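Local atomic coordinates of transmembrane protein (Bartonella henselae, PDB entry 3PAM), a protein that probably binds peptides as the solute-binding component of an ABC-type oligopeptide transport system, and is represented by one domain. Residues 107-111 / 112-116; 133-137 / 138-142; 244-248 / 249-253. All blocks are in the same frame, centred on the assembly; numbering follows the deposited sequence.

Contact 1: 107-111 / 112-116. With EOH (ethanol), chain G.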
loop_
_atom_site.group_PDB
_atom_site.type_symbol
_atom_site.label_atom_id
_atom_site.label_comp_id
_atom_site.label_asym_id
_atom_site.label_seq_id
_atom_site.Cartn_x
_atom_site.Cartn_y
_atom_site.Cartn_z
ATOM N N LYS A 107 10.865 -14.154 -5.141
ATOM C CA LYS A 107 10.945 -14.958 -3.927
ATOM C C LYS A 107 9.643 -14.919 -3.133
ATOM O O LYS A 107 9.145 -15.948 -2.704
ATOM C CB LYS A 107 12.136 -14.516 -3.055
ATOM N N LEU A 108 9.092 -13.728 -2.952
ATOM C CA LEU A 108 7.840 -13.561 -2.211
ATOM C C LEU A 108 6.637 -14.222 -2.901
ATOM O O LEU A 108 5.752 -14.780 -2.240
ATOM C CB LEU A 108 7.567 -12.076 -1.948
ATOM C CG LEU A 108 8.240 -11.508 -0.699
ATOM C CD1 LEU A 108 8.385 -9.990 -0.775
ATOM C CD2 LEU A 108 7.475 -11.911 0.564
ATOM N N LEU A 109 6.611 -14.161 -4.228
ATOM C CA LEU A 109 5.517 -14.782 -4.978
ATOM C C LEU A 109 5.542 -16.313 -4.939
ATOM O O LEU A 109 4.496 -16.950 -4.865
ATOM C CB LEU A 109 5.469 -14.250 -6.410
ATOM C CG LEU A 109 5.022 -12.783 -6.438
ATOM C CD1 LEU A 109 5.747 -11.978 -7.513
ATOM C CD2 LEU A 109 3.490 -12.665 -6.599
ATOM N N GLN A 110 6.728 -16.905 -4.989
ATOM C CA GLN A 110 6.840 -18.348 -4.860
ATOM C C GLN A 110 6.234 -18.848 -3.538
ATOM O O GLN A 110 5.480 -19.833 -3.535
ATOM C CB GLN A 110 8.293 -18.817 -5.062
ATOM C CG GLN A 110 8.815 -18.608 -6.497
ATOM C CD GLN A 110 10.323 -18.787 -6.632
ATOM O OE1 GLN A 110 10.888 -19.774 -6.186
ATOM N NE2 GLN A 110 10.980 -17.815 -7.247
ATOM N N GLU A 111 6.529 -18.140 -2.441
ATOM C CA GLU A 111 5.992 -18.466 -1.115
ATOM C C GLU A 111 4.490 -18.470 -1.111
ATOM O O GLU A 111 3.858 -19.308 -0.455
ATOM C CB GLU A 111 6.429 -17.447 -0.077
ATOM C CG GLU A 111 7.863 -17.009 -0.190
ATOM C CD GLU A 111 8.422 -16.505 1.122
ATOM O OE1 GLU A 111 7.631 -16.224 2.061
ATOM O OE2 GLU A 111 9.663 -16.397 1.214
ATOM N N ALA A 112 3.936 -17.505 -1.835
ATOM C CA ALA A 112 2.513 -17.267 -1.905
ATOM C C ALA A 112 1.814 -18.200 -2.880
ATOM O O ALA A 112 0.613 -18.094 -3.093
ATOM C CB ALA A 112 2.264 -15.826 -2.281
ATOM N N GLY A 113 2.565 -19.110 -3.486
ATOM C CA GLY A 113 1.959 -20.087 -4.377
ATOM C C GLY A 113 2.013 -19.770 -5.850
ATOM O O GLY A 113 1.421 -20.493 -6.666
ATOM N N PHE A 114 2.730 -18.710 -6.212
ATOM C CA PHE A 114 2.775 -18.286 -7.603
ATOM C C PHE A 114 3.863 -18.978 -8.417
ATOM O O PHE A 114 4.963 -19.246 -7.927
ATOM C CB PHE A 114 2.837 -16.763 -7.710
ATOM C CG PHE A 114 1.575 -16.097 -7.279
ATOM C CD1 PHE A 114 1.262 -15.995 -5.933
ATOM C CD2 PHE A 114 0.678 -15.605 -8.220
ATOM C CE1 PHE A 114 0.088 -15.397 -5.528
ATOM C CE2 PHE A 114 -0.513 -15.007 -7.829
ATOM C CZ PHE A 114 -0.818 -14.902 -6.482
ATOM N N THR A 115 3.529 -19.275 -9.667
ATOM C CA THR A 115 4.401 -20.015 -10.547
ATOM C C THR A 115 4.353 -19.373 -11.909
ATOM O O THR A 115 3.588 -18.425 -12.140
ATOM C CB THR A 115 3.958 -21.497 -10.694
ATOM O OG1 THR A 115 2.620 -21.554 -11.188
ATOM C CG2 THR A 115 4.048 -22.227 -9.389
ATOM N N LYS A 116 5.149 -19.890 -12.833
ATOM C CA LYS A 116 5.111 -19.344 -14.171
ATOM C C LYS A 116 4.709 -20.402 -15.167
ATOM O O LYS A 116 5.201 -21.541 -15.091
ATOM C CB LYS A 116 6.469 -18.772 -14.519
ATOM C CG LYS A 116 6.822 -17.547 -13.736
ATOM C CD LYS A 116 6.765 -16.392 -14.660
ATOM C CE LYS A 116 8.144 -15.906 -14.988
ATOM N NZ LYS A 116 8.108 -15.199 -16.284
HETATM C C1 EOH G . 3.702 -20.629 3.081
HETATM C C2 EOH G . 2.825 -21.611 3.881
HETATM O O EOH G . 4.042 -21.302 1.855
#
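Leu109 and Phe114 meet where helix 99-111 ends and the chain turns off toward strand 115-117. The CD2 methyl of Leu109 lies over one face of the Phe114 ring, off its middle toward the rim, in a CH-pi contact 4.2 Å from the ring centroid. Nearer the backbone the two CB atoms, Leu109 CB and Phe114 CB, come within 3.9 Å. With CG of Phe114 anti to its carbonyl carbon (chi1 -69°), the ring swings back beside the helix end, and Leu109 O reaches its edge, in plane, 3.5 Å from Phe114 CD1. The same oxygen takes the main bond of the turn, from Phe114 N at 2.8 Å, the donor tilted from the carbonyl plane. Gly113 N closes the inner loop on Gln110 O at 3.0 Å from above the plane of that carbonyl. This pair of bonds, with the positive phi of Gly113 (97°), is a Schellman motif: the glycine takes the conformation that stops the helix. Ala112 N still makes the helical bond to Leu108 O at 3.3 Å and a weak one to Leu109 O, while its CB sits 3.6 Å from both of these oxygens. Glu111 O accepts a bond from an ethanol hydroxyl, probably from the crystallisation liquor. Leu109 reaches Ala25 on helix 20-29 and Leu121 on strand 120-122. Phe114 touches Val22 and Leu121 and meets the ring of Phe129, and beyond it Thr115 pairs with Ile122, so the short turn 112-114 passes from the capped helix into the small antiparallel hairpin of strands 115-117 and 120-122.

Contact 2: 133-137 / 138-142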
loop_
_atom_site.group_PDB
_atom_site.type_symbol
_atom_site.label_atom_id
_atom_site.label_comp_id
_atom_site.label_asym_id
_atom_site.label_seq_id
_atom_site.Cartn_x
_atom_site.Cartn_y
_atom_site.Cartn_z
ATOM N N ILE A 133 -5.321 -1.279 -14.066
ATOM C CA ILE A 133 -5.094 -0.056 -13.291
ATOM C C ILE A 133 -5.897 1.104 -13.926
ATOM O O ILE A 133 -5.717 1.450 -15.104
ATOM C CB ILE A 133 -3.596 0.302 -13.174
ATOM C CG1 ILE A 133 -2.778 -0.941 -12.795
ATOM C CG2 ILE A 133 -3.380 1.386 -12.123
ATOM C CD1 ILE A 133 -1.307 -0.661 -12.454
HETATM N N MSE A 134 -6.804 1.658 -13.130
HETATM C CA MSE A 134 -7.701 2.716 -13.573
HETATM C C MSE A 134 -7.119 4.048 -13.155
HETATM O O MSE A 134 -6.895 4.303 -11.970
HETATM C CB MSE A 134 -9.104 2.534 -12.977
HETATM C CG MSE A 134 -10.006 3.723 -13.171
HETATM SE SE MSE A 134 -11.811 3.356 -12.547
HETATM C CE MSE A 134 -12.484 2.838 -14.297
ATOM N N THR A 135 -6.849 4.890 -14.137
ATOM C CA THR A 135 -6.316 6.210 -13.841
ATOM C C THR A 135 -7.277 7.253 -14.344
ATOM O O THR A 135 -8.122 6.969 -15.200
ATOM C CB THR A 135 -4.945 6.443 -14.491
ATOM O OG1 THR A 135 -5.039 6.188 -15.899
ATOM C CG2 THR A 135 -3.892 5.526 -13.850
ATOM N N GLN A 136 -7.130 8.459 -13.807
ATOM C CA GLN A 136 -7.968 9.586 -14.209
ATOM C C GLN A 136 -7.234 10.604 -15.058
ATOM O O GLN A 136 -7.848 11.218 -15.929
ATOM C CB GLN A 136 -8.638 10.258 -13.000
ATOM C CG GLN A 136 -7.741 10.524 -11.786
ATOM C CD GLN A 136 -8.511 11.171 -10.639
ATOM O OE1 GLN A 136 -9.727 11.014 -10.527
ATOM N NE2 GLN A 136 -7.810 11.924 -9.794
ATOM N N SER A 137 -5.928 10.771 -14.823
ATOM C CA SER A 137 -5.146 11.841 -15.471
ATOM C C SER A 137 -3.890 11.329 -16.201
ATOM O O SER A 137 -3.346 10.280 -15.855
ATOM C CB SER A 137 -4.757 12.893 -14.441
ATOM O OG SER A 137 -3.601 12.493 -13.721
ATOM N N LEU A 138 -3.432 12.084 -17.197
ATOM C CA LEU A 138 -2.236 11.742 -17.977
ATOM C C LEU A 138 -0.991 11.500 -17.136
ATOM O O LEU A 138 -0.145 10.697 -17.501
ATOM C CB LEU A 138 -1.930 12.842 -18.991
ATOM C CG LEU A 138 -2.418 12.804 -20.444
ATOM C CD1 LEU A 138 -3.549 11.801 -20.719
ATOM C CD2 LEU A 138 -2.812 14.239 -20.858
ATOM N N GLU A 139 -0.877 12.208 -16.022
ATOM C CA GLU A 139 0.256 12.064 -15.128
ATOM C C GLU A 139 0.188 10.715 -14.413
ATOM O O GLU A 139 1.220 10.109 -14.115
ATOM C CB GLU A 139 0.283 13.212 -14.104
ATOM C CG GLU A 139 1.607 13.319 -13.339
ATOM C CD GLU A 139 1.519 14.180 -12.081
ATOM O OE1 GLU A 139 0.933 13.712 -11.068
ATOM O OE2 GLU A 139 2.058 15.310 -12.100
ATOM N N GLU A 140 -1.027 10.255 -14.118
ATOM C CA GLU A 140 -1.199 8.969 -13.446
ATOM C C GLU A 140 -0.916 7.890 -14.461
ATOM O O GLU A 140 -0.253 6.892 -14.153
ATOM C CB GLU A 140 -2.612 8.805 -12.883
ATOM C CG GLU A 140 -2.959 9.768 -11.739
ATOM C CD GLU A 140 -4.256 9.421 -11.019
ATOM O OE1 GLU A 140 -5.012 8.517 -11.469
ATOM O OE2 GLU A 140 -4.525 10.078 -9.983
ATOM N N GLU A 141 -1.401 8.107 -15.687
ATOM C CA GLU A 141 -1.212 7.129 -16.756
ATOM C C GLU A 141 0.272 6.887 -16.967
ATOM O O GLU A 141 0.696 5.743 -17.019
ATOM C CB GLU A 141 -1.878 7.593 -18.041
ATOM C CG GLU A 141 -1.548 6.758 -19.252
ATOM C CD GLU A 141 -2.130 7.349 -20.510
ATOM O OE1 GLU A 141 -1.764 8.501 -20.885
ATOM O OE2 GLU A 141 -2.966 6.658 -21.129
ATOM N N LYS A 142 1.064 7.956 -17.045
ATOM C CA LYS A 142 2.521 7.792 -17.153
ATOM C C LYS A 142 3.072 6.924 -16.020
ATOM O O LYS A 142 3.848 6.011 -16.275
ATOM C CB LYS A 142 3.251 9.130 -17.171
ATOM C CG LYS A 142 3.148 9.944 -18.466
ATOM C CD LYS A 142 3.802 11.300 -18.248
ATOM C CE LYS A 142 3.901 12.120 -19.539
ATOM N NZ LYS A 142 2.552 12.489 -20.084
HETATM O O HOH W 1 -6.472 6.488 -10.047
#
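Glu140 lays its chain back over the end of strand 130-135, its CB 3.7 Å from Thr135 CG2, the two side chains running antiparallel alongside one another. Its CG is anti to the carbonyl carbon (chi1 -66°) and the chain beyond is extended, which carries the carboxylate back to the backbone of Gln136. There OE1 of Glu140 accepts from Gln136 N at 3.2 Å along a nearly straight N-H line (169°), although the donor stands above the carboxylate plane. A water lies within hydrogen-bonding distance of both Glu140 OE1 and Met134 O, 2.9 Å from each. The side chain of Gln136 crosses the carboxylate obliquely, amide and carboxylate planes 20° apart, with its CG 3.4 Å from Glu140 OE1. Ser137 is the N-cap: its OG accepts weakly from Glu140 N at 3.4 Å, and its carbonyl oxygen takes the first full helical bond, from Glu141 N at 2.9 Å. The hydroxyl of Thr135 turns to strand 157-162, bonding Arg161 O and Thr162 OG1. The arrangement joins strand to helix at the start of the beta-alpha-beta unit 130-135, 138-152, 157-162. Buried in the turn, the Glu140 carboxylate is held on OE1 by the backbone N-H of Gln136, with a water close by, and on OE2 by a salt bridge to Lys183, a combination that probably favours its ionised form.

Contact 3: 244-248 / 249-253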
loop_
_atom_site.group_PDB
_atom_site.type_symbol
_atom_site.label_atom_id
_atom_site.label_comp_id
_atom_site.label_asym_id
_atom_site.label_seq_id
_atom_site.Cartn_x
_atom_site.Cartn_y
_atom_site.Cartn_z
ATOM N N ARG A 244 2.309 0.922 11.695
ATOM C CA ARG A 244 3.071 -0.282 11.703
ATOM C C ARG A 244 2.355 -1.457 11.066
ATOM O O ARG A 244 2.938 -2.245 10.394
ATOM C CB ARG A 244 3.451 -0.599 13.130
ATOM C CG ARG A 244 4.861 -0.268 13.431
ATOM C CD ARG A 244 5.248 -0.111 14.899
ATOM N NE ARG A 244 6.612 0.367 14.877
ATOM C CZ ARG A 244 7.101 1.361 15.573
ATOM N NH1 ARG A 244 6.371 1.981 16.453
ATOM N NH2 ARG A 244 8.343 1.705 15.379
ATOM N N ILE A 245 1.071 -1.534 11.302
ATOM C CA ILE A 245 0.157 -2.492 10.701
ATOM C C ILE A 245 -0.105 -2.187 9.242
ATOM O O ILE A 245 -0.185 -3.100 8.420
ATOM C CB ILE A 245 -1.185 -2.520 11.457
ATOM C CG1 ILE A 245 -0.947 -3.033 12.874
ATOM C CG2 ILE A 245 -2.212 -3.402 10.723
ATOM C CD1 ILE A 245 -2.166 -3.084 13.713
ATOM N N LEU A 246 -0.253 -0.914 8.907
ATOM C CA LEU A 246 -0.616 -0.566 7.549
ATOM C C LEU A 246 0.581 -0.720 6.639
ATOM O O LEU A 246 0.472 -1.181 5.503
ATOM C CB LEU A 246 -1.175 0.843 7.503
ATOM C CG LEU A 246 -2.463 1.038 8.300
ATOM C CD1 LEU A 246 -2.918 2.483 8.184
ATOM C CD2 LEU A 246 -3.522 0.112 7.793
ATOM N N ILE A 247 1.742 -0.344 7.147
ATOM C CA ILE A 247 2.990 -0.656 6.456
ATOM C C ILE A 247 3.122 -2.165 6.219
ATOM O O ILE A 247 3.483 -2.601 5.122
ATOM C CB ILE A 247 4.207 -0.101 7.237
ATOM C CG1 ILE A 247 4.191 1.424 7.198
ATOM C CG2 ILE A 247 5.546 -0.647 6.693
ATOM C CD1 ILE A 247 5.003 2.062 8.304
ATOM N N SER A 248 2.826 -2.963 7.241
ATOM C CA SER A 248 3.009 -4.416 7.136
ATOM C C SER A 248 1.958 -5.040 6.255
ATOM O O SER A 248 2.142 -6.146 5.754
ATOM C CB SER A 248 2.962 -5.081 8.511
ATOM O OG SER A 248 4.055 -4.657 9.281
ATOM N N GLY A 249 0.835 -4.339 6.095
ATOM C CA GLY A 249 -0.208 -4.785 5.210
ATOM C C GLY A 249 0.041 -4.559 3.738
ATOM O O GLY A 249 -0.548 -5.249 2.920
ATOM N N SER A 250 0.896 -3.598 3.387
ATOM C CA SER A 250 1.051 -3.176 1.993
ATOM C C SER A 250 -0.309 -2.973 1.304
ATOM O O SER A 250 -0.519 -3.425 0.183
ATOM C CB SER A 250 1.947 -4.149 1.201
ATOM O OG SER A 250 3.315 -4.025 1.596
ATOM N N TYR A 251 -1.230 -2.304 1.988
ATOM C CA TYR A 251 -2.515 -1.921 1.393
ATOM C C TYR A 251 -2.319 -0.898 0.288
ATOM O O TYR A 251 -3.130 -0.795 -0.623
ATOM C CB TYR A 251 -3.474 -1.396 2.474
ATOM C CG TYR A 251 -3.796 -2.483 3.453
ATOM C CD1 TYR A 251 -4.615 -3.553 3.085
ATOM C CD2 TYR A 251 -3.231 -2.488 4.728
ATOM C CE1 TYR A 251 -4.868 -4.591 3.965
ATOM C CE2 TYR A 251 -3.493 -3.521 5.627
ATOM C CZ TYR A 251 -4.305 -4.566 5.229
ATOM O OH TYR A 251 -4.571 -5.590 6.102
ATOM N N TYR A 252 -1.212 -0.166 0.368
ATOM C CA TYR A 252 -0.877 0.861 -0.617
ATOM C C TYR A 252 0.503 0.544 -1.119
ATOM O O TYR A 252 1.293 -0.078 -0.400
ATOM C CB TYR A 252 -0.846 2.256 0.037
ATOM C CG TYR A 252 -2.157 3.014 0.040
ATOM C CD1 TYR A 252 -3.316 2.464 0.593
ATOM C CD2 TYR A 252 -2.224 4.311 -0.470
ATOM C CE1 TYR A 252 -4.523 3.179 0.592
ATOM C CE2 TYR A 252 -3.403 5.020 -0.473
ATOM C CZ TYR A 252 -4.551 4.461 0.057
ATOM O OH TYR A 252 -5.724 5.194 0.042
ATOM N N ILE A 253 0.807 0.939 -2.350
ATOM C CA ILE A 253 2.191 1.025 -2.762
ATOM C C ILE A 253 2.368 2.496 -2.708
ATOM O O ILE A 253 1.783 3.215 -3.529
ATOM C CB ILE A 253 2.457 0.595 -4.197
ATOM C CG1 ILE A 253 1.944 -0.807 -4.448
ATOM C CG2 ILE A 253 3.953 0.653 -4.473
ATOM C CD1 ILE A 253 2.400 -1.399 -5.765
HETATM O O HOH W 2 1.676 -0.259 2.799
HETATM O O HOH W 3 5.227 -4.644 3.168
#
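Ile245 O accepts from Gly249 N at 2.8 Å, with the donor tilted from the carbonyl plane. Leu246 touches Tyr251 at about a right angle, Leu246 CD2 to Tyr251 CD2 being 4.0 Å. Leu246 O accepts weakly from Gly249 N and Ser250 N, and a water links it to Tyr252 O. Ile247 O takes Ser250 N at 3.3 Å from above its carbonyl plane; a second water lies between this oxygen, weakly bound, and Ser250 OG. Ser248 gives Arg244 O two donors: its backbone N at 3.2 Å and, nearly in line with the carbonyl, its hydroxyl OG at 2.9 Å. The chain leaves the helix at Ser250, with positive phi (46°). Tyr251 CG is anti to the carbonyl carbon (chi1 -64°), which brings the ring back against the helix end, centred under Gly249 O, which stands 4.1 Å above its plane. Gly249, with no side chain, lets the ring lie close, its CA 3.5 Å from Tyr251 CE2. Arg23 of helix 20-29 bonds Gly249 O, Leu246 and Ile245 pack on helix 217-228, and Ile253 enters strand 252-257 beside Phe8 of strand 5-10.

All three are junctions between a helix and a strand: contacts 1 and 3 end helices, whereas contact 2 begins one. Contact 3 is the buried one, its centre about 5 Å from the centre of the chain; contacts 1 and 2 are only partly buried, their centres about 19 and 17 Å out. Contacts 2 and 3 reach the same mixed sheet, but contact 1 leads into the separate two-stranded hairpin. Helix 20-29 borders contacts 1 and 3. In chemistry, contact 1 joins a Schellman turn to an apolar ring contact, contact 2 combines a serine N-cap with a buried carboxylate held by a backbone N-H and a lysine, and contact 3 mixes carbonyl bonds, waters and an aromatic ring.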